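Local coordinates for lipid-transfer protein (Thermomonospora curvata, PDB 6OK1) that is of unknown precise function but belongs to the thiolase-like lipid-transfer proteins, built on the thiolase fold, at residues Ser22-Ser25 / Glu26-Ala30; Gln247-Gly250 / Tyr251-Met255; Glu353-Arg356 / Leu357-Thr361. All coordinates share one frame; numbering follows the deposited sequence.

Interaction 1 (Ser22-Ser25 / Glu26-Ala30); sequences SGRS and ELQLA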
loop_
_atom_site.group_PDB
_atom_site.type_symbol
_atom_site.label_atom_id
_atom_site.label_comp_id
_atom_site.label_asym_id
_atom_site.label_seq_id
_atom_site.Cartn_x
_atom_site.Cartn_y
_atom_site.Cartn_z
ATOM N N SER A 22 0.791 -13.981 -20.904
ATOM C CA SER A 22 2.197 -14.141 -20.586
ATOM C C SER A 22 2.557 -15.603 -20.402
ATOM O O SER A 22 3.736 -15.970 -20.528
ATOM C CB SER A 22 2.548 -13.390 -19.312
ATOM O OG SER A 22 2.073 -14.105 -18.177
ATOM N N GLY A 23 1.573 -16.427 -20.053
ATOM C CA GLY A 23 1.874 -17.816 -19.776
ATOM C C GLY A 23 2.688 -18.063 -18.529
ATOM O O GLY A 23 3.159 -19.188 -18.325
ATOM N N ARG A 24 2.872 -17.065 -17.668
ATOM C CA ARG A 24 3.687 -17.271 -16.471
ATOM C C ARG A 24 3.162 -16.375 -15.348
ATOM O O ARG A 24 2.198 -15.628 -15.523
ATOM C CB ARG A 24 5.162 -17.060 -16.782
ATOM C CG ARG A 24 5.569 -15.698 -17.386
ATOM C CD ARG A 24 6.757 -15.892 -18.322
ATOM N NE ARG A 24 7.473 -14.677 -18.720
ATOM C CZ ARG A 24 7.131 -13.890 -19.743
ATOM N NH1 ARG A 24 6.061 -14.160 -20.471
ATOM N NH2 ARG A 24 7.870 -12.828 -20.040
ATOM N N SER A 25 3.760 -16.505 -14.165
ATOM C CA SER A 25 3.223 -15.848 -12.982
ATOM C C SER A 25 3.519 -14.355 -12.985
ATOM O O SER A 25 4.476 -13.884 -13.602
ATOM C CB SER A 25 3.801 -16.455 -11.707
ATOM O OG SER A 25 5.128 -16.044 -11.537
ATOM N N GLU A 26 2.678 -13.612 -12.248
ATOM C CA GLU A 26 2.942 -12.184 -12.033
ATOM C C GLU A 26 4.300 -11.974 -11.379
ATOM O O GLU A 26 5.050 -11.054 -11.745
ATOM C CB GLU A 26 1.820 -11.565 -11.194
ATOM C CG GLU A 26 0.447 -11.730 -11.832
ATOM C CD GLU A 26 -0.631 -10.815 -11.270
ATOM O OE1 GLU A 26 -0.536 -10.437 -10.079
ATOM O OE2 GLU A 26 -1.581 -10.487 -12.035
ATOM N N LEU A 27 4.672 -12.843 -10.438
ATOM C CA LEU A 27 5.989 -12.711 -9.821
ATOM C C LEU A 27 7.101 -12.924 -10.838
ATOM O O LEU A 27 8.102 -12.197 -10.838
ATOM C CB LEU A 27 6.142 -13.695 -8.660
ATOM C CG LEU A 27 7.519 -13.741 -7.974
ATOM C CD1 LEU A 27 7.873 -12.429 -7.297
ATOM C CD2 LEU A 27 7.548 -14.887 -6.979
ATOM N N GLN A 28 6.956 -13.903 -11.733
ATOM C CA GLN A 28 8.003 -14.078 -12.727
ATOM C C GLN A 28 8.116 -12.839 -13.604
ATOM O O GLN A 28 9.220 -12.394 -13.922
ATOM C CB GLN A 28 7.760 -15.337 -13.582
ATOM C CG GLN A 28 8.780 -15.483 -14.697
ATOM C CD GLN A 28 8.933 -16.910 -15.221
ATOM O OE1 GLN A 28 8.392 -17.859 -14.679
ATOM N NE2 GLN A 28 9.689 -17.047 -16.286
ATOM N N LEU A 29 6.987 -12.250 -13.990
ATOM C CA LEU A 29 7.065 -11.043 -14.804
ATOM C C LEU A 29 7.781 -9.921 -14.056
ATOM O O LEU A 29 8.567 -9.177 -14.647
ATOM C CB LEU A 29 5.664 -10.593 -15.202
ATOM C CG LEU A 29 4.834 -11.562 -16.062
ATOM C CD1 LEU A 29 3.433 -11.027 -16.237
ATOM C CD2 LEU A 29 5.511 -11.745 -17.434
ATOM N N ALA A 30 7.446 -9.734 -12.776
ATOM C CA ALA A 30 8.099 -8.704 -11.978
ATOM C C ALA A 30 9.587 -8.949 -11.914
ATOM O O ALA A 30 10.381 -8.033 -12.117
ATOM C CB ALA A 30 7.508 -8.659 -10.577
HETATM O O HOH W 1 5.956 -18.430 -13.612
#

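Interaction 2 (Gln247-Gly250 / Tyr251-Met255); sequences QGSG and YDQHM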
loop_
_atom_site.group_PDB
_atom_site.type_symbol
_atom_site.label_atom_id
_atom_site.label_comp_id
_atom_site.label_asym_id
_atom_site.label_seq_id
_atom_site.Cartn_x
_atom_site.Cartn_y
_atom_site.Cartn_z
ATOM N N GLN A 247 2.817 14.293 -6.323
ATOM C CA GLN A 247 1.520 13.653 -6.109
ATOM C C GLN A 247 0.455 14.723 -5.959
ATOM O O GLN A 247 0.740 15.851 -5.566
ATOM C CB GLN A 247 1.495 12.808 -4.837
ATOM C CG GLN A 247 2.304 11.551 -4.905
ATOM C CD GLN A 247 2.127 10.705 -3.652
ATOM O OE1 GLN A 247 2.588 11.056 -2.557
ATOM N NE2 GLN A 247 1.431 9.593 -3.796
ATOM N N GLY A 248 -0.786 14.342 -6.216
ATOM C CA GLY A 248 -1.881 15.265 -6.038
ATOM C C GLY A 248 -3.202 14.573 -5.821
ATOM O O GLY A 248 -3.585 13.680 -6.582
ATOM N N SER A 249 -3.904 15.010 -4.788
ATOM C CA SER A 249 -5.271 14.595 -4.516
ATOM C C SER A 249 -6.051 15.855 -4.202
ATOM O O SER A 249 -5.571 16.703 -3.447
ATOM C CB SER A 249 -5.298 13.602 -3.359
ATOM O OG SER A 249 -6.613 13.133 -3.089
ATOM N N GLY A 250 -7.231 16.005 -4.822
ATOM C CA GLY A 250 -7.941 17.264 -4.768
ATOM C C GLY A 250 -8.947 17.330 -3.654
ATOM O O GLY A 250 -9.185 16.378 -2.911
ATOM N N TYR A 251 -9.516 18.519 -3.500
ATOM C CA TYR A 251 -10.641 18.692 -2.601
ATOM C C TYR A 251 -11.759 17.728 -2.975
ATOM O O TYR A 251 -12.067 17.550 -4.155
ATOM C CB TYR A 251 -11.135 20.133 -2.684
ATOM C CG TYR A 251 -12.392 20.376 -1.910
ATOM C CD1 TYR A 251 -12.357 20.492 -0.531
ATOM C CD2 TYR A 251 -13.618 20.480 -2.546
ATOM C CE1 TYR A 251 -13.500 20.703 0.197
ATOM C CE2 TYR A 251 -14.772 20.702 -1.823
ATOM C CZ TYR A 251 -14.703 20.808 -0.451
ATOM O OH TYR A 251 -15.841 21.033 0.286
ATOM N N ASP A 252 -12.367 17.106 -1.965
ATOM C CA ASP A 252 -13.426 16.123 -2.167
ATOM C C ASP A 252 -13.066 15.107 -3.254
ATOM O O ASP A 252 -13.790 14.895 -4.218
ATOM C CB ASP A 252 -14.747 16.820 -2.505
ATOM C CG ASP A 252 -15.921 15.915 -2.324
ATOM O OD1 ASP A 252 -15.789 15.003 -1.490
ATOM O OD2 ASP A 252 -16.967 16.111 -2.995
ATOM N N GLN A 253 -11.915 14.465 -3.071
ATOM C CA GLN A 253 -11.453 13.446 -3.990
ATOM C C GLN A 253 -12.119 12.104 -3.710
ATOM O O GLN A 253 -12.164 11.649 -2.560
ATOM C CB GLN A 253 -9.949 13.301 -3.855
ATOM C CG GLN A 253 -9.353 12.364 -4.882
ATOM C CD GLN A 253 -9.229 12.984 -6.248
ATOM O OE1 GLN A 253 -8.695 14.074 -6.400
ATOM N NE2 GLN A 253 -9.703 12.249 -7.275
ATOM N N HIS A 254 -12.613 11.455 -4.774
ATOM C CA HIS A 254 -13.123 10.085 -4.733
ATOM C C HIS A 254 -12.308 9.233 -5.701
ATOM O O HIS A 254 -11.522 9.737 -6.496
ATOM C CB HIS A 254 -14.627 10.053 -5.073
ATOM C CG HIS A 254 -15.462 10.818 -4.105
ATOM N ND1 HIS A 254 -16.243 10.215 -3.145
ATOM C CD2 HIS A 254 -15.591 12.148 -3.907
ATOM C CE1 HIS A 254 -16.833 11.140 -2.407
ATOM N NE2 HIS A 254 -16.451 12.327 -2.851
ATOM N N MET A 255 -12.495 7.925 -5.614
ATOM C CA MET A 255 -11.825 6.973 -6.496
ATOM C C MET A 255 -12.645 6.849 -7.772
ATOM O O MET A 255 -13.665 6.141 -7.807
ATOM C CB MET A 255 -11.687 5.619 -5.814
ATOM C CG MET A 255 -11.040 4.551 -6.689
ATOM S SD MET A 255 -9.253 4.692 -6.680
ATOM C CE MET A 255 -8.938 3.735 -5.184
#

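Interaction 3 (Glu353-Arg356 / Leu357-Thr361); sequences EAVR and LVRGT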
loop_
_atom_site.group_PDB
_atom_site.type_symbol
_atom_site.label_atom_id
_atom_site.label_comp_id
_atom_site.label_asym_id
_atom_site.label_seq_id
_atom_site.Cartn_x
_atom_site.Cartn_y
_atom_site.Cartn_z
ATOM N N GLU A 353 8.885 5.267 -21.703
ATOM C CA GLU A 353 8.975 6.005 -22.961
ATOM C C GLU A 353 9.553 7.395 -22.736
ATOM O O GLU A 353 10.366 7.865 -23.532
ATOM C CB GLU A 353 7.604 6.104 -23.638
ATOM C CG GLU A 353 7.556 7.023 -24.870
ATOM C CD GLU A 353 8.348 6.493 -26.071
ATOM O OE1 GLU A 353 8.835 5.342 -26.053
ATOM O OE2 GLU A 353 8.475 7.254 -27.041
ATOM N N ALA A 354 9.159 8.058 -21.645
ATOM C CA ALA A 354 9.722 9.368 -21.326
ATOM C C ALA A 354 11.231 9.282 -21.163
ATOM O O ALA A 354 11.972 10.178 -21.587
ATOM C CB ALA A 354 9.068 9.898 -20.049
ATOM N N VAL A 355 11.702 8.211 -20.537
ATOM C CA VAL A 355 13.135 8.001 -20.389
ATOM C C VAL A 355 13.794 7.873 -21.762
ATOM O O VAL A 355 14.837 8.484 -22.036
ATOM C CB VAL A 355 13.399 6.763 -19.514
ATOM C CG1 VAL A 355 14.894 6.377 -19.551
ATOM C CG2 VAL A 355 12.943 7.007 -18.048
ATOM N N ARG A 356 13.187 7.094 -22.657
ATOM C CA ARG A 356 13.751 6.970 -24.002
ATOM C C ARG A 356 13.811 8.313 -24.704
ATOM O O ARG A 356 14.798 8.618 -25.392
ATOM C CB ARG A 356 12.940 5.982 -24.831
ATOM C CG ARG A 356 13.023 4.563 -24.355
ATOM C CD ARG A 356 12.262 3.656 -25.337
ATOM N NE ARG A 356 11.885 2.419 -24.710
ATOM C CZ ARG A 356 10.666 2.103 -24.286
ATOM N NH1 ARG A 356 9.606 2.894 -24.481
ATOM N NH2 ARG A 356 10.527 0.937 -23.708
ATOM N N LEU A 357 12.763 9.127 -24.560
ATOM C CA LEU A 357 12.761 10.434 -25.208
ATOM C C LEU A 357 13.936 11.275 -24.716
ATOM O O LEU A 357 14.638 11.906 -25.524
ATOM C CB LEU A 357 11.424 11.137 -24.953
ATOM C CG LEU A 357 10.203 10.580 -25.694
ATOM C CD1 LEU A 357 8.893 11.118 -25.076
ATOM C CD2 LEU A 357 10.259 10.924 -27.149
ATOM N N VAL A 358 14.200 11.255 -23.398
ATOM C CA VAL A 358 15.341 12.003 -22.864
ATOM C C VAL A 358 16.651 11.429 -23.396
ATOM O O VAL A 358 17.574 12.176 -23.752
ATOM C CB VAL A 358 15.307 12.012 -21.324
ATOM C CG1 VAL A 358 16.599 12.622 -20.761
ATOM C CG2 VAL A 358 14.098 12.793 -20.835
ATOM N N ARG A 359 16.758 10.101 -23.446
ATOM C CA ARG A 359 17.947 9.444 -23.974
ATOM C C ARG A 359 18.126 9.675 -25.464
ATOM O O ARG A 359 19.257 9.582 -25.957
ATOM C CB ARG A 359 17.876 7.930 -23.727
ATOM C CG ARG A 359 17.944 7.491 -22.292
ATOM C CD ARG A 359 17.719 5.979 -22.204
ATOM N NE ARG A 359 17.932 5.437 -20.871
ATOM C CZ ARG A 359 17.837 4.145 -20.575
ATOM N NH1 ARG A 359 17.548 3.277 -21.536
ATOM N NH2 ARG A 359 18.036 3.733 -19.336
ATOM N N GLY A 360 17.044 9.971 -26.187
ATOM C CA GLY A 360 17.073 10.027 -27.644
ATOM C C GLY A 360 16.759 8.719 -28.332
ATOM O O GLY A 360 16.977 8.598 -29.544
ATOM N N THR A 361 16.205 7.745 -27.611
ATOM C CA THR A 361 16.081 6.384 -28.106
ATOM C C THR A 361 14.636 5.947 -28.329
ATOM O O THR A 361 14.382 4.754 -28.512
ATOM C CB THR A 361 16.775 5.423 -27.149
ATOM O OG1 THR A 361 16.158 5.495 -25.855
ATOM C CG2 THR A 361 18.271 5.790 -27.008
#

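Interaction 1 (Ser22-Ser25 / Glu26-Ala30)
R24 lies across the first turn of helix 26-40, meeting Q28 and L29 roughly at right angles. Its CB sits 3.9 Å from Q28 OE1, and CG packs against L29 CD2. The chain bends at chi2 (-148°), which carries CD alongside the Q28 amide, 3.8 Å from Q28 NE2. Beyond NE the guanidinium lays one face on L29: methyl CD2 stands over its centre, 3.5 Å from R24 CZ, while the Q28 amide is turned nearly perpendicular to that plane, at 81°. At the tip, R24 NH1 donates within its own plane to a lone pair of S22 O, 2.9 Å away, and salt bridges to E17 and E32 share the charge. Behind this arginine the helix starts with S25 as N-cap: S25 OG accepts from Q28 N at 2.8 Å, and S25 O takes L29 N to open the helical bonding. S25 OG also bonds to an acidic side chain on the chain of another protein. The preceding loop is folded by an ST turn, S22 OG receiving R24 N at 3.1 Å and also hydrogen-bonding to N112. A water joins S25 N to Q28 OE1, donating to the amide oxygen at 2.7 Å, while Q28 NE2 bonds to E32.

Interaction 2 (Gln247-Gly250 / Tyr251-Met255)
Q253 folds back on the chain that precedes it and hands its amide oxygen to G250: G250 N donates to Q253 OE1 at 2.9 Å, a nearly straight bond (166° at the hydrogen) that arrives in the carbonyl plane on a lone pair. The bend at chi2 (77°) brings the amide round to the glycine. Next to this bond, the aliphatic part of the same glutamine packs on S249, whose OG touches Q253 CB and CG, the latter at 3.4 Å. Together these contacts close a short turn through Y251 and D252 without any helix.

The next shell fixes how the amide is rotated. Q253 NE2 reaches H254 O at 3.2 Å, with the acceptor close to the amide plane, and also bonds to E269; R261 gives Q253 OE1 a second donor. Both ends of the buried amide are therefore occupied, which should hold it against flipping. Further along, H254 NE2 donates to D252 OD1 at 3.1 Å, meeting the oxygen from above the carboxylate plane, and D252 OD1 forms a salt bridge with R66 of the second subunit. I62 of that subunit packs on both S249 and Q253.

The turn thus lies at a subunit interface, where strand 240-248 leaves the mixed sheet, with G248 still bonded to T382 at strand 382-388, and the chain heads through a loop toward helix 268-281.

Interaction 3 (Glu353-Arg356 / Leu357-Thr361)
R356 O takes the bonds that finish helix 348-359: it accepts from T361 N at 2.8 Å, with a weak bond from G360 N. With the weak G360 N to L357 O bond and G360 at positive phi, this is a Schellman motif. The T361 side chain crosses R356 at about a right angle, its OG1 3.4 Å from R356 CB. This C-terminal side is the loose one: G360 and T361 are exposed.

One turn back, the packing is close and the backbone bonding regular. L357 N reaches E353 O at 2.9 Å and R359 N reaches V355 O, while V358 N bonds to A354 O. L357 sets its CG against E353 O, 3.5 Å away, and faces the carboxylate tip at E353 OE2. V355 and R359 run side by side in the same direction, and methyl CG1 of V355 lies over one face of the guanidinium, 3.4 Å from R359 NE. R359 keeps its chain extended from CG to NE, which carries its charge past the valine to a salt bridge with D40.

E353 bends at chi2 (68°), and its OE1 offers the anti lone pair to R356 NH1 in a salt bridge of 3.0 Å, nearly in the guanidinium plane. The other oxygen, OE2, is bonded to T335 and S362.

The helix lies against the central sheet: A354, L357 and V358 pack on strand 371-375, L357 also on strand 290-292, and V355, R356 and R359 on strand 8-15.

Overall arrangement
All three are local contacts at ends of secondary structure: interaction 1 starts helix 26-40, interaction 2 turns the chain out of strand 240-248, and interaction 3 finishes helix 348-359. They are well separated. The centres of interactions 1 and 2 are about 32 Å apart, those of interactions 1 and 3 about 26 Å, and those of interactions 2 and 3 about 30 Å, on opposite sides of the chain's centre. Nearest atoms are about 17 Å, 14 Å and 16 Å apart in the same order. Interactions 1 and 2 both face other chains of the assembly, whereas none touches interaction 3. Helix 26-40 does connect the first and third, since D40 on it pairs with R359. The sodium ion is bound at V48, I70 and E72, residues that belong to none of the three.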